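Long-range contacts in arylsulfatase (Pseudoalteromonas sp. MB47, PDB 7AJ0), which probably removes sulfate groups from the ends of fucoidan chains as a calcium-binding member of the sulfatase family, and assembles as a hexamer: residues L109-R113 with W135-Q141; V191-Y195 with N273-P277; D401-Q405 with S416-V420. All coordinates share one frame; numbering follows the deposited sequence.

The three contacts follow one another along the chain. Contacts 1 and 2 belong to the sulfatase α/β domain, and contact 3 leads from helix 377-387 toward strand 420-425, the edge of the small four-stranded antiparallel sheet. Contacts 1 and 3 adjoin, their centres about 17 Å apart, and a probable backbone hydrogen bond joins Gly112 O to Gly402 N at 3.1 Å. The end of the calcium-site helix 102-111 is thereby tied to the segment that introduces the C-terminal part of the fold. Contact 2 lies apart, its centre about 33 Å from that of contact 1 and about 39 Å from that of contact 3, where the loop 273-277, close to the calcium site, meets the loop 191-195 beside neighbouring subunits.

Contact 1. Residues L109-R113 with W135-Q141; sequences LTTGR and WEKEVSQ
Leu109 meets Gln141 through its carbonyl oxygen, which accepts a hydrogen bond from Gln141 NE2 at 3.0 Å. Gln141 reaches it by a bend at its second torsion (chi2 -97°), and its NE2 has a further partner in the hydroxyl of Tyr263. The same amide lays OE1 against Thr110 CA, 3.1 Å away. Thr110 stands across the indole of Trp135: OG1 lies in the ring plane at its edge, 3.3 Å from CH2, while bonding back to Arg106 O within its own helix. Its carbonyl oxygen receives a CA-H...O contact from Ser140, the N-cap of the next helix, with Ser140 CA 3.2 Å from Thr110 O. Thr111 packs its methyl CG2 on Trp135 CH2 at 3.6 Å, and its carbonyl shares a water with Glu138 OE2 and Val139 N. At Gly112 the chain leaves the helix with positive phi, and Arg113 then turns its guanidinium side-on to Glu138. Arg113 NE reaches Glu138 OE2 at 2.7 Å and Arg113 NH2 reaches Glu138 OE1 at 3.1 Å, both on syn lone pairs, with the two planes only 12° apart. This paired bridge fixes the rotation of both groups.

The 109-113 segment closes the family signature that starts at the calcium ligand Cys102. Here the end of helix 102-111 rests against helix 134-137 and the start of helix 141-146, with helix 377-387 packing on Leu109 and Gln141.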
ATOM      1  N   LEU A 109       3.494 -37.304  -5.613  1.00 22.89           N
ATOM      2  CA  LEU A 109       4.052 -38.340  -4.756  1.00 22.85           C
ATOM      3  C   LEU A 109       3.700 -39.737  -5.249  1.00 23.28           C
ATOM      4  O   LEU A 109       4.431 -40.692  -4.958  1.00 23.36           O
ATOM      5  CB  LEU A 109       3.553 -38.147  -3.325  1.00 22.63           C
ATOM      6  CG  LEU A 109       3.920 -39.223  -2.306  1.00 22.65           C
ATOM      7  CD1 LEU A 109       5.413 -39.217  -2.031  1.00 22.46           C
ATOM      8  CD2 LEU A 109       3.124 -39.009  -1.026  1.00 22.54           C
ATOM      9  N   THR A 110       2.600 -39.883  -5.987  1.00 23.63           N
ATOM     10  CA  THR A 110       2.131 -41.199  -6.409  1.00 24.11           C
ATOM     11  C   THR A 110       2.213 -41.410  -7.916  1.00 25.73           C
ATOM     12  O   THR A 110       1.656 -42.389  -8.422  1.00 25.01           O
ATOM     13  CB  THR A 110       0.688 -41.424  -5.940  1.00 24.33           C
ATOM     14  OG1 THR A 110      -0.167 -40.423  -6.510  1.00 24.38           O
ATOM     15  CG2 THR A 110       0.606 -41.365  -4.424  1.00 24.01           C
ATOM     16  N   THR A 111       2.893 -40.523  -8.644  1.00 24.37           N
ATOM     17  CA  THR A 111       3.094 -40.721 -10.073  1.00 24.78           C
ATOM     18  C   THR A 111       4.496 -40.374 -10.549  1.00 24.63           C
ATOM     19  O   THR A 111       4.804 -40.640 -11.714  1.00 25.02           O
ATOM     20  CB  THR A 111       2.091 -39.891 -10.889  1.00 25.00           C
ATOM     21  OG1 THR A 111       2.364 -38.494 -10.717  1.00 24.59           O
ATOM     22  CG2 THR A 111       0.663 -40.187 -10.454  1.00 27.86           C
ATOM     23  N   GLY A 112       5.353 -39.801  -9.706  1.00 24.15           N
ATOM     24  CA  GLY A 112       6.657 -39.363 -10.158  1.00 24.04           C
ATOM     25  C   GLY A 112       6.618 -38.244 -11.168  1.00 24.10           C
ATOM     26  O   GLY A 112       7.616 -38.000 -11.851  1.00 24.17           O
ATOM     27  N   ARG A 113       5.496 -37.537 -11.267  1.00 24.10           N
ATOM     28  CA  ARG A 113       5.257 -36.624 -12.375  1.00 24.76           C
ATOM     29  C   ARG A 113       4.597 -35.348 -11.886  1.00 24.03           C
ATOM     30  O   ARG A 113       3.623 -35.397 -11.129  1.00 23.94           O
ATOM     31  CB  ARG A 113       4.379 -37.299 -13.438  1.00 24.91           C
ATOM     32  CG  ARG A 113       5.167 -38.119 -14.435  1.00 25.32           C
ATOM     33  CD  ARG A 113       4.358 -39.254 -15.025  1.00 25.90           C
ATOM     34  NE  ARG A 113       3.137 -38.813 -15.695  1.00 26.26           N
ATOM     35  CZ  ARG A 113       3.099 -38.241 -16.894  1.00 26.63           C
ATOM     36  NH1 ARG A 113       4.220 -38.012 -17.563  1.00 26.67           N
ATOM     37  NH2 ARG A 113       1.934 -37.892 -17.423  1.00 27.00           N
ATOM     38  N   TRP A 135      -5.943 -41.705 -14.310  1.00 28.83           N
ATOM     39  CA  TRP A 135      -5.252 -42.731 -13.543  1.00 28.58           C
ATOM     40  C   TRP A 135      -5.042 -44.024 -14.316  1.00 29.21           C
ATOM     41  O   TRP A 135      -4.185 -44.823 -13.925  1.00 29.03           O
ATOM     42  CB  TRP A 135      -6.017 -43.016 -12.252  1.00 28.44           C
ATOM     43  CG  TRP A 135      -5.550 -42.161 -11.127  1.00 27.64           C
ATOM     44  CD1 TRP A 135      -6.232 -41.144 -10.527  1.00 27.40           C
ATOM     45  CD2 TRP A 135      -4.277 -42.232 -10.478  1.00 27.03           C
ATOM     46  NE1 TRP A 135      -5.464 -40.585  -9.535  1.00 26.69           N
ATOM     47  CE2 TRP A 135      -4.259 -41.236  -9.486  1.00 26.45           C
ATOM     48  CE3 TRP A 135      -3.153 -43.046 -10.638  1.00 26.98           C
ATOM     49  CZ2 TRP A 135      -3.160 -41.032  -8.655  1.00 25.83           C
ATOM     50  CZ3 TRP A 135      -2.063 -42.842  -9.813  1.00 26.36           C
ATOM     51  CH2 TRP A 135      -2.074 -41.844  -8.835  1.00 25.80           C
ATOM     52  N   GLU A 136      -5.797 -44.257 -15.391  1.00 29.99           N
ATOM     53  CA  GLU A 136      -5.490 -45.397 -16.249  1.00 35.76           C
ATOM     54  C   GLU A 136      -4.084 -45.267 -16.820  1.00 30.37           C
ATOM     55  O   GLU A 136      -3.317 -46.236 -16.845  1.00 35.55           O
ATOM     56  CB  GLU A 136      -6.520 -45.510 -17.373  1.00 36.54           C
ATOM     57  CG  GLU A 136      -7.931 -45.825 -16.895  1.00 48.57           C
ATOM     58  CD  GLU A 136      -8.914 -46.004 -18.042  1.00 57.64           C
ATOM     59  OE1 GLU A 136     -10.136 -46.056 -17.779  1.00 57.02           O
ATOM     60  OE2 GLU A 136      -8.467 -46.091 -19.205  1.00 53.15           O
ATOM     61  N   LYS A 137      -3.720 -44.056 -17.244  1.00 32.58           N
ATOM     62  CA  LYS A 137      -2.431 -43.785 -17.871  1.00 29.85           C
ATOM     63  C   LYS A 137      -1.304 -43.720 -16.849  1.00 29.05           C
ATOM     64  O   LYS A 137      -0.208 -44.230 -17.103  1.00 33.52           O
ATOM     65  CB  LYS A 137      -2.553 -42.475 -18.655  1.00 29.85           C
ATOM     66  CG  LYS A 137      -1.294 -41.887 -19.253  1.00 34.98           C
ATOM     67  CD  LYS A 137      -1.658 -40.546 -19.915  1.00 30.15           C
ATOM     68  CE  LYS A 137      -0.453 -39.796 -20.473  1.00 33.16           C
ATOM     69  NZ  LYS A 137       0.036 -40.356 -21.767  1.00 41.31           N
ATOM     70  N   GLU A 138      -1.553 -43.115 -15.691  1.00 28.44           N
ATOM     71  CA  GLU A 138      -0.510 -42.969 -14.686  1.00 29.50           C
ATOM     72  C   GLU A 138      -0.193 -44.316 -14.037  1.00 27.80           C
ATOM     73  O   GLU A 138      -1.005 -45.245 -14.033  1.00 42.08           O
ATOM     74  CB  GLU A 138      -0.933 -41.955 -13.624  1.00 27.12           C
ATOM     75  CG  GLU A 138      -1.264 -40.571 -14.172  1.00 28.57           C
ATOM     76  CD  GLU A 138      -0.112 -39.952 -14.941  1.00 30.33           C
ATOM     77  OE1 GLU A 138      -0.367 -39.283 -15.968  1.00 27.22           O
ATOM     78  OE2 GLU A 138       1.049 -40.140 -14.520  1.00 26.52           O
ATOM     79  N   VAL A 139       1.012 -44.407 -13.478  1.00 27.35           N
ATOM     80  CA  VAL A 139       1.527 -45.638 -12.886  1.00 27.44           C
ATOM     81  C   VAL A 139       1.972 -45.329 -11.463  1.00 27.50           C
ATOM     82  O   VAL A 139       3.014 -44.692 -11.257  1.00 26.30           O
ATOM     83  CB  VAL A 139       2.688 -46.225 -13.702  1.00 27.72           C
ATOM     84  CG1 VAL A 139       3.263 -47.444 -13.004  1.00 38.13           C
ATOM     85  CG2 VAL A 139       2.227 -46.572 -15.107  1.00 30.61           C
ATOM     86  N   SER A 140       1.198 -45.786 -10.483  1.00 26.74           N
ATOM     87  CA  SER A 140       1.526 -45.538  -9.089  1.00 27.31           C
ATOM     88  C   SER A 140       2.601 -46.511  -8.610  1.00 26.18           C
ATOM     89  O   SER A 140       2.828 -47.569  -9.205  1.00 26.70           O
ATOM     90  CB  SER A 140       0.282 -45.673  -8.211  1.00 26.22           C
ATOM     91  OG  SER A 140      -0.196 -47.007  -8.215  1.00 26.79           O
ATOM     92  N   GLN A 141       3.271 -46.138  -7.516  1.00 25.66           N
ATOM     93  CA  GLN A 141       4.249 -47.049  -6.931  1.00 25.70           C
ATOM     94  C   GLN A 141       3.565 -48.277  -6.346  1.00 26.11           C
ATOM     95  O   GLN A 141       4.175 -49.350  -6.272  1.00 26.42           O
ATOM     96  CB  GLN A 141       5.089 -46.345  -5.864  1.00 25.11           C
ATOM     97  CG  GLN A 141       4.329 -45.845  -4.653  1.00 24.78           C
ATOM     98  CD  GLN A 141       3.978 -44.372  -4.754  1.00 24.37           C
ATOM     99  OE1 GLN A 141       3.120 -43.986  -5.545  1.00 24.53           O
ATOM    100  NE2 GLN A 141       4.644 -43.543  -3.956  1.00 23.90           N
TER
HETATM  101  O   HOH W   1       2.664 -42.111 -13.652  1.00 22.07           O

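Contact 2. Residues V191-Y195 with N273-P277; sequences VERQY and NDNYP
Asp274 receives Gln194 and Tyr195 in a meeting of two loops of the alkaline-phosphatase-like sulfatase fold, its own loop following strand 262-267 and passing through a cis peptide bond just before Asp274. From CB, which heads toward residues 191-195, CG is carried anti to the carbonyl carbon (chi1 -55°) and comes within 3.5 Å of Tyr195 OH. Beyond it the carboxylate divides its work. OD1 is held from both faces of its plane: Gln194 NE2 donates at 3.0 Å from one side, and Asn273 ND2, 3.0 Å from OD1, donates from the other. OD2 takes the phenol hydrogen of Tyr195 and also bonds Thr187 OG1; several polar partners thus surround the carboxylate, which would probably favour its ionised form.

Alongside, Val191 CG2 packs on Tyr276 CE2 at 4.0 Å, and one water joins Gln194 OE1 to Tyr276 OH. The second subunit borders this site, where its Arg193 makes a cation-pi contact with Tyr276 and a hydrogen bond to Asn275 O. The shortest bond between the loops is that of Tyr195 OH, which lies 2.7 Å from Asp274 OD2 and meets it on the syn lone pair.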
ATOM      1  N   VAL A 191     -20.135 -28.380  11.343  1.00 29.33           N
ATOM      2  CA  VAL A 191     -20.012 -27.192  12.192  1.00 29.35           C
ATOM      3  C   VAL A 191     -21.092 -26.220  11.725  1.00 29.97           C
ATOM      4  O   VAL A 191     -20.888 -25.411  10.819  1.00 29.84           O
ATOM      5  CB  VAL A 191     -18.611 -26.591  12.132  1.00 28.61           C
ATOM      6  CG1 VAL A 191     -18.406 -25.612  13.278  1.00 28.68           C
ATOM      7  CG2 VAL A 191     -17.564 -27.693  12.166  1.00 28.03           C
ATOM      8  N   GLU A 192     -22.257 -26.295  12.371  1.00 30.71           N
ATOM      9  CA  GLU A 192     -23.425 -25.553  11.908  1.00 31.44           C
ATOM     10  C   GLU A 192     -23.153 -24.055  11.840  1.00 31.38           C
ATOM     11  O   GLU A 192     -23.406 -23.413  10.815  1.00 39.47           O
ATOM     12  CB  GLU A 192     -24.614 -25.839  12.827  1.00 32.25           C
ATOM     13  CG  GLU A 192     -25.925 -25.237  12.363  1.00 33.12           C
ATOM     14  CD  GLU A 192     -26.987 -25.269  13.444  1.00 40.59           C
ATOM     15  OE1 GLU A 192     -27.748 -26.259  13.511  1.00 40.60           O
ATOM     16  OE2 GLU A 192     -27.047 -24.304  14.238  1.00 34.14           O
ATOM     17  N   ARG A 193     -22.647 -23.475  12.931  1.00 31.22           N
ATOM     18  CA  ARG A 193     -22.518 -22.021  12.992  1.00 31.32           C
ATOM     19  C   ARG A 193     -21.473 -21.509  12.008  1.00 30.67           C
ATOM     20  O   ARG A 193     -21.680 -20.480  11.355  1.00 30.89           O
ATOM     21  CB  ARG A 193     -22.166 -21.584  14.413  1.00 31.34           C
ATOM     22  CG  ARG A 193     -22.056 -20.078  14.579  1.00 31.53           C
ATOM     23  CD  ARG A 193     -21.687 -19.694  15.999  1.00 31.60           C
ATOM     24  NE  ARG A 193     -21.649 -18.245  16.175  1.00 31.88           N
ATOM     25  CZ  ARG A 193     -22.698 -17.499  16.513  1.00 32.72           C
ATOM     26  NH1 ARG A 193     -23.884 -18.058  16.715  1.00 33.36           N
ATOM     27  NH2 ARG A 193     -22.558 -16.188  16.650  1.00 32.96           N
ATOM     28  N   GLN A 194     -20.340 -22.206  11.899  1.00 29.92           N
ATOM     29  CA  GLN A 194     -19.274 -21.762  11.007  1.00 29.31           C
ATOM     30  C   GLN A 194     -19.744 -21.699   9.560  1.00 29.48           C
ATOM     31  O   GLN A 194     -19.318 -20.813   8.810  1.00 29.34           O
ATOM     32  CB  GLN A 194     -18.075 -22.699  11.147  1.00 28.56           C
ATOM     33  CG  GLN A 194     -16.869 -22.358  10.289  1.00 30.21           C
ATOM     34  CD  GLN A 194     -15.699 -23.290  10.554  1.00 27.26           C
ATOM     35  OE1 GLN A 194     -15.772 -24.157  11.426  1.00 27.29           O
ATOM     36  NE2 GLN A 194     -14.618 -23.121   9.803  1.00 26.72           N
ATOM     37  N   TYR A 195     -20.628 -22.609   9.157  1.00 29.86           N
ATOM     38  CA  TYR A 195     -21.137 -22.695   7.793  1.00 30.12           C
ATOM     39  C   TYR A 195     -22.637 -22.416   7.756  1.00 31.06           C
ATOM     40  O   TYR A 195     -23.384 -23.023   6.988  1.00 31.47           O
ATOM     41  CB  TYR A 195     -20.825 -24.067   7.197  1.00 29.80           C
ATOM     42  CG  TYR A 195     -19.347 -24.394   7.193  1.00 28.93           C
ATOM     43  CD1 TYR A 195     -18.556 -24.097   6.089  1.00 28.52           C
ATOM     44  CD2 TYR A 195     -18.739 -24.983   8.296  1.00 28.56           C
ATOM     45  CE1 TYR A 195     -17.204 -24.383   6.081  1.00 27.78           C
ATOM     46  CE2 TYR A 195     -17.386 -25.273   8.296  1.00 27.82           C
ATOM     47  CZ  TYR A 195     -16.624 -24.971   7.184  1.00 27.44           C
ATOM     48  OH  TYR A 195     -15.279 -25.256   7.174  1.00 26.76           O
ATOM     49  N   ASN A 273      -7.937 -28.100   7.927  1.00 23.71           N
ATOM     50  CA  ASN A 273      -9.133 -27.590   8.591  1.00 24.16           C
ATOM     51  C   ASN A 273     -10.353 -28.391   8.149  1.00 24.57           C
ATOM     52  O   ASN A 273     -10.388 -28.938   7.044  1.00 24.55           O
ATOM     53  CB  ASN A 273      -9.331 -26.110   8.269  1.00 28.25           C
ATOM     54  CG  ASN A 273      -9.994 -25.889   6.921  1.00 24.47           C
ATOM     55  OD1 ASN A 273      -9.396 -26.135   5.874  1.00 24.23           O
ATOM     56  ND2 ASN A 273     -11.233 -25.414   6.943  1.00 24.97           N
ATOM     57  N   ASP A 274     -11.360 -28.478   9.021  1.00 24.99           N
ATOM     58  CA  ASP A 274     -11.342 -27.941  10.377  1.00 28.21           C
ATOM     59  C   ASP A 274     -10.813 -29.010  11.327  1.00 24.95           C
ATOM     60  O   ASP A 274     -11.312 -30.136  11.340  1.00 25.15           O
ATOM     61  CB  ASP A 274     -12.748 -27.499  10.783  1.00 25.69           C
ATOM     62  CG  ASP A 274     -13.350 -26.514   9.798  1.00 35.65           C
ATOM     63  OD1 ASP A 274     -12.740 -25.444   9.583  1.00 25.69           O
ATOM     64  OD2 ASP A 274     -14.416 -26.820   9.221  1.00 27.72           O
ATOM     65  N   ASN A 275      -9.803 -28.658  12.119  1.00 24.66           N
ATOM     66  CA  ASN A 275      -9.132 -29.631  12.967  1.00 24.53           C
ATOM     67  C   ASN A 275      -9.986 -29.980  14.178  1.00 25.00           C
ATOM     68  O   ASN A 275     -10.435 -29.093  14.911  1.00 25.27           O
ATOM     69  CB  ASN A 275      -7.774 -29.100  13.425  1.00 24.16           C
ATOM     70  CG  ASN A 275      -6.699 -29.298  12.388  1.00 23.70           C
ATOM     71  OD1 ASN A 275      -6.223 -30.414  12.180  1.00 29.34           O
ATOM     72  ND2 ASN A 275      -6.307 -28.217  11.726  1.00 23.51           N
ATOM     73  N   TYR A 276     -10.198 -31.278  14.390  1.00 25.14           N
ATOM     74  CA  TYR A 276     -10.927 -31.793  15.547  1.00 25.60           C
ATOM     75  C   TYR A 276     -10.147 -32.968  16.117  1.00 25.49           C
ATOM     76  O   TYR A 276     -10.360 -34.123  15.724  1.00 25.58           O
ATOM     77  CB  TYR A 276     -12.352 -32.187  15.170  1.00 26.10           C
ATOM     78  CG  TYR A 276     -13.277 -30.999  15.099  1.00 26.42           C
ATOM     79  CD1 TYR A 276     -13.940 -30.550  16.229  1.00 26.87           C
ATOM     80  CD2 TYR A 276     -13.470 -30.314  13.908  1.00 26.31           C
ATOM     81  CE1 TYR A 276     -14.779 -29.459  16.176  1.00 27.22           C
ATOM     82  CE2 TYR A 276     -14.307 -29.220  13.845  1.00 26.65           C
ATOM     83  CZ  TYR A 276     -14.959 -28.796  14.982  1.00 27.11           C
ATOM     84  OH  TYR A 276     -15.794 -27.707  14.926  1.00 27.50           O
ATOM     85  N   PRO A 277      -9.223 -32.709  17.040  1.00 25.34           N
ATOM     86  CA  PRO A 277      -8.448 -33.804  17.633  1.00 25.28           C
ATOM     87  C   PRO A 277      -9.319 -34.711  18.487  1.00 25.82           C
ATOM     88  O   PRO A 277     -10.444 -34.374  18.863  1.00 26.26           O
ATOM     89  CB  PRO A 277      -7.399 -33.083  18.493  1.00 25.12           C
ATOM     90  CG  PRO A 277      -7.376 -31.675  17.994  1.00 24.93           C
ATOM     91  CD  PRO A 277      -8.768 -31.389  17.516  1.00 25.23           C
TER
HETATM   92  O   HOH W   2     -14.535 -25.690  13.245  1.00 22.07           O

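Contact 3. Residues D401-Q405 with S416-V420; sequences DGIDQ and SRRQV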
ATOM      1  N   ASP A 401       9.426 -36.718 -13.755  1.00 24.43           N
ATOM      2  CA  ASP A 401      10.184 -35.649 -13.125  1.00 24.01           C
ATOM      3  C   ASP A 401      10.959 -36.106 -11.900  1.00 24.68           C
ATOM      4  O   ASP A 401      11.910 -35.426 -11.496  1.00 23.47           O
ATOM      5  CB  ASP A 401       9.232 -34.516 -12.731  1.00 23.75           C
ATOM      6  CG  ASP A 401       8.479 -33.952 -13.917  1.00 24.10           C
ATOM      7  OD1 ASP A 401       9.100 -33.251 -14.743  1.00 24.26           O
ATOM      8  OD2 ASP A 401       7.265 -34.223 -14.038  1.00 24.27           O
ATOM      9  N   GLY A 402      10.586 -37.237 -11.310  1.00 25.32           N
ATOM     10  CA  GLY A 402      11.258 -37.694 -10.114  1.00 25.93           C
ATOM     11  C   GLY A 402      12.656 -38.208 -10.402  1.00 23.69           C
ATOM     12  O   GLY A 402      12.951 -38.715 -11.484  1.00 24.10           O
ATOM     13  N   ILE A 403      13.526 -38.065  -9.406  1.00 23.44           N
ATOM     14  CA  ILE A 403      14.908 -38.519  -9.481  1.00 23.64           C
ATOM     15  C   ILE A 403      15.165 -39.465  -8.318  1.00 23.60           C
ATOM     16  O   ILE A 403      14.781 -39.175  -7.179  1.00 23.26           O
ATOM     17  CB  ILE A 403      15.897 -37.337  -9.447  1.00 23.49           C
ATOM     18  CG1 ILE A 403      15.667 -36.421 -10.650  1.00 23.60           C
ATOM     19  CG2 ILE A 403      17.327 -37.852  -9.409  1.00 23.74           C
ATOM     20  CD1 ILE A 403      16.324 -35.061 -10.520  1.00 23.41           C
ATOM     21  N   ASP A 404      15.806 -40.595  -8.606  1.00 23.99           N
ATOM     22  CA  ASP A 404      16.217 -41.518  -7.556  1.00 24.04           C
ATOM     23  C   ASP A 404      17.256 -40.852  -6.662  1.00 23.82           C
ATOM     24  O   ASP A 404      18.311 -40.426  -7.139  1.00 23.96           O
ATOM     25  CB  ASP A 404      16.781 -42.793  -8.179  1.00 24.58           C
ATOM     26  CG  ASP A 404      17.328 -43.759  -7.144  1.00 33.29           C
ATOM     27  OD1 ASP A 404      16.922 -43.668  -5.966  1.00 24.41           O
ATOM     28  OD2 ASP A 404      18.172 -44.605  -7.508  1.00 35.65           O
ATOM     29  N   GLN A 405      16.955 -40.757  -5.366  1.00 23.54           N
ATOM     30  CA  GLN A 405      17.828 -40.096  -4.404  1.00 23.36           C
ATOM     31  C   GLN A 405      18.431 -41.071  -3.398  1.00 23.56           C
ATOM     32  O   GLN A 405      18.903 -40.648  -2.338  1.00 23.42           O
ATOM     33  CB  GLN A 405      17.060 -38.995  -3.667  1.00 22.91           C
ATOM     34  CG  GLN A 405      16.605 -37.840  -4.545  1.00 22.74           C
ATOM     35  CD  GLN A 405      17.720 -36.860  -4.851  1.00 22.76           C
ATOM     36  OE1 GLN A 405      18.900 -37.198  -4.766  1.00 26.53           O
ATOM     37  NE2 GLN A 405      17.352 -35.632  -5.198  1.00 22.56           N
ATOM     38  N   SER A 416      23.007 -33.942  -3.359  1.00 23.25           N
ATOM     39  CA  SER A 416      21.770 -34.317  -4.026  1.00 23.06           C
ATOM     40  C   SER A 416      22.014 -34.629  -5.499  1.00 23.34           C
ATOM     41  O   SER A 416      22.925 -34.089  -6.131  1.00 23.58           O
ATOM     42  CB  SER A 416      20.749 -33.189  -3.886  1.00 22.69           C
ATOM     43  OG  SER A 416      19.569 -33.465  -4.613  1.00 22.57           O
ATOM     44  N   ARG A 417      21.192 -35.529  -6.039  1.00 23.36           N
ATOM     45  CA  ARG A 417      21.201 -35.819  -7.464  1.00 23.64           C
ATOM     46  C   ARG A 417      20.271 -34.907  -8.253  1.00 23.47           C
ATOM     47  O   ARG A 417      20.255 -34.981  -9.487  1.00 23.73           O
ATOM     48  CB  ARG A 417      20.808 -37.283  -7.713  1.00 23.85           C
ATOM     49  CG  ARG A 417      21.705 -38.277  -6.997  1.00 24.10           C
ATOM     50  CD  ARG A 417      21.479 -39.714  -7.461  1.00 24.44           C
ATOM     51  NE  ARG A 417      21.787 -39.890  -8.878  1.00 24.83           N
ATOM     52  CZ  ARG A 417      20.959 -40.423  -9.776  1.00 24.99           C
ATOM     53  NH1 ARG A 417      19.758 -40.859  -9.421  1.00 24.79           N
ATOM     54  NH2 ARG A 417      21.347 -40.529 -11.037  1.00 28.78           N
ATOM     55  N   ARG A 418      19.507 -34.052  -7.578  1.00 23.08           N
ATOM     56  CA  ARG A 418      18.586 -33.132  -8.231  1.00 22.95           C
ATOM     57  C   ARG A 418      19.257 -31.777  -8.387  1.00 22.96           C
ATOM     58  O   ARG A 418      19.779 -31.219  -7.415  1.00 22.82           O
ATOM     59  CB  ARG A 418      17.289 -32.990  -7.432  1.00 22.59           C
ATOM     60  CG  ARG A 418      16.346 -31.924  -7.969  1.00 22.48           C
ATOM     61  CD  ARG A 418      15.000 -31.946  -7.254  1.00 22.21           C
ATOM     62  NE  ARG A 418      14.190 -33.102  -7.635  1.00 22.33           N
ATOM     63  CZ  ARG A 418      13.467 -33.175  -8.749  1.00 22.53           C
ATOM     64  NH1 ARG A 418      12.762 -34.265  -9.009  1.00 27.03           N
ATOM     65  NH2 ARG A 418      13.454 -32.163  -9.605  1.00 22.62           N
ATOM     66  N   GLN A 419      19.235 -31.250  -9.608  1.00 23.16           N
ATOM     67  CA  GLN A 419      19.874 -29.979  -9.908  1.00 23.25           C
ATOM     68  C   GLN A 419      18.912 -28.805  -9.830  1.00 23.02           C
ATOM     69  O   GLN A 419      19.333 -27.693  -9.492  1.00 22.99           O
ATOM     70  CB  GLN A 419      20.498 -30.037 -11.305  1.00 23.69           C
ATOM     71  CG  GLN A 419      21.469 -28.918 -11.601  1.00 23.90           C
ATOM     72  CD  GLN A 419      22.185 -29.109 -12.925  1.00 26.65           C
ATOM     73  OE1 GLN A 419      23.389 -28.875 -13.028  1.00 27.38           O
ATOM     74  NE2 GLN A 419      21.445 -29.534 -13.945  1.00 24.55           N
ATOM     75  N   VAL A 420      17.634 -29.021 -10.132  1.00 22.91           N
ATOM     76  CA  VAL A 420      16.661 -27.940 -10.204  1.00 22.78           C
ATOM     77  C   VAL A 420      15.314 -28.441  -9.704  1.00 22.54           C
ATOM     78  O   VAL A 420      14.952 -29.607  -9.894  1.00 22.60           O
ATOM     79  CB  VAL A 420      16.521 -27.389 -11.644  1.00 23.11           C
ATOM     80  CG1 VAL A 420      15.483 -26.279 -11.690  1.00 23.02           C
ATOM     81  CG2 VAL A 420      17.861 -26.895 -12.172  1.00 23.40           C
TER
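Segments 401-405 and 416-420 run in roughly opposite directions without forming regular strands; their backbones come nearest at Gln405 and Arg417, with CA atoms 6.2 Å apart, and at Ile403 and Arg418. Side chains make the bonds between them. The Gln405 amide serves as a bridge: OE1 accepts from Arg417 N at 3.1 Å, in the carbonyl plane, while NE2 donates to Ser416 OG. Arg417 runs antiparallel alongside this side chain and, bent at chi3 (62°), brings NH1 to 2.7 Å from Asp404 O on a lone pair of that carbonyl. The carbonyl meets the guanidinium at its edge, and the plane of the group stands almost perpendicular to the Gln405 amide.

Arg418 reaches back the other way, its NH1 lying 2.9 Å from Asp401 O and also forming a salt bridge to Asp379 of helix 377-387. Its NH2 bonds Val420 O at 3.0 Å, an almost linear approach to the carbonyl (161°), and Ile403 CD1 sits 3.8 Å above the centre of the guanidinium. This buried cation is thus covered on one face by a methyl and gripped along its edges by carbonyls and a carboxylate.

Ser416 OG, also bonded to Leu374 O, accepts from Arg418 N at 3.0 Å; this is an ST turn, and it shapes the chain just ahead of strand 420-425, the first of the four-stranded antiparallel sheet in the C-terminal part of the sulfatase fold.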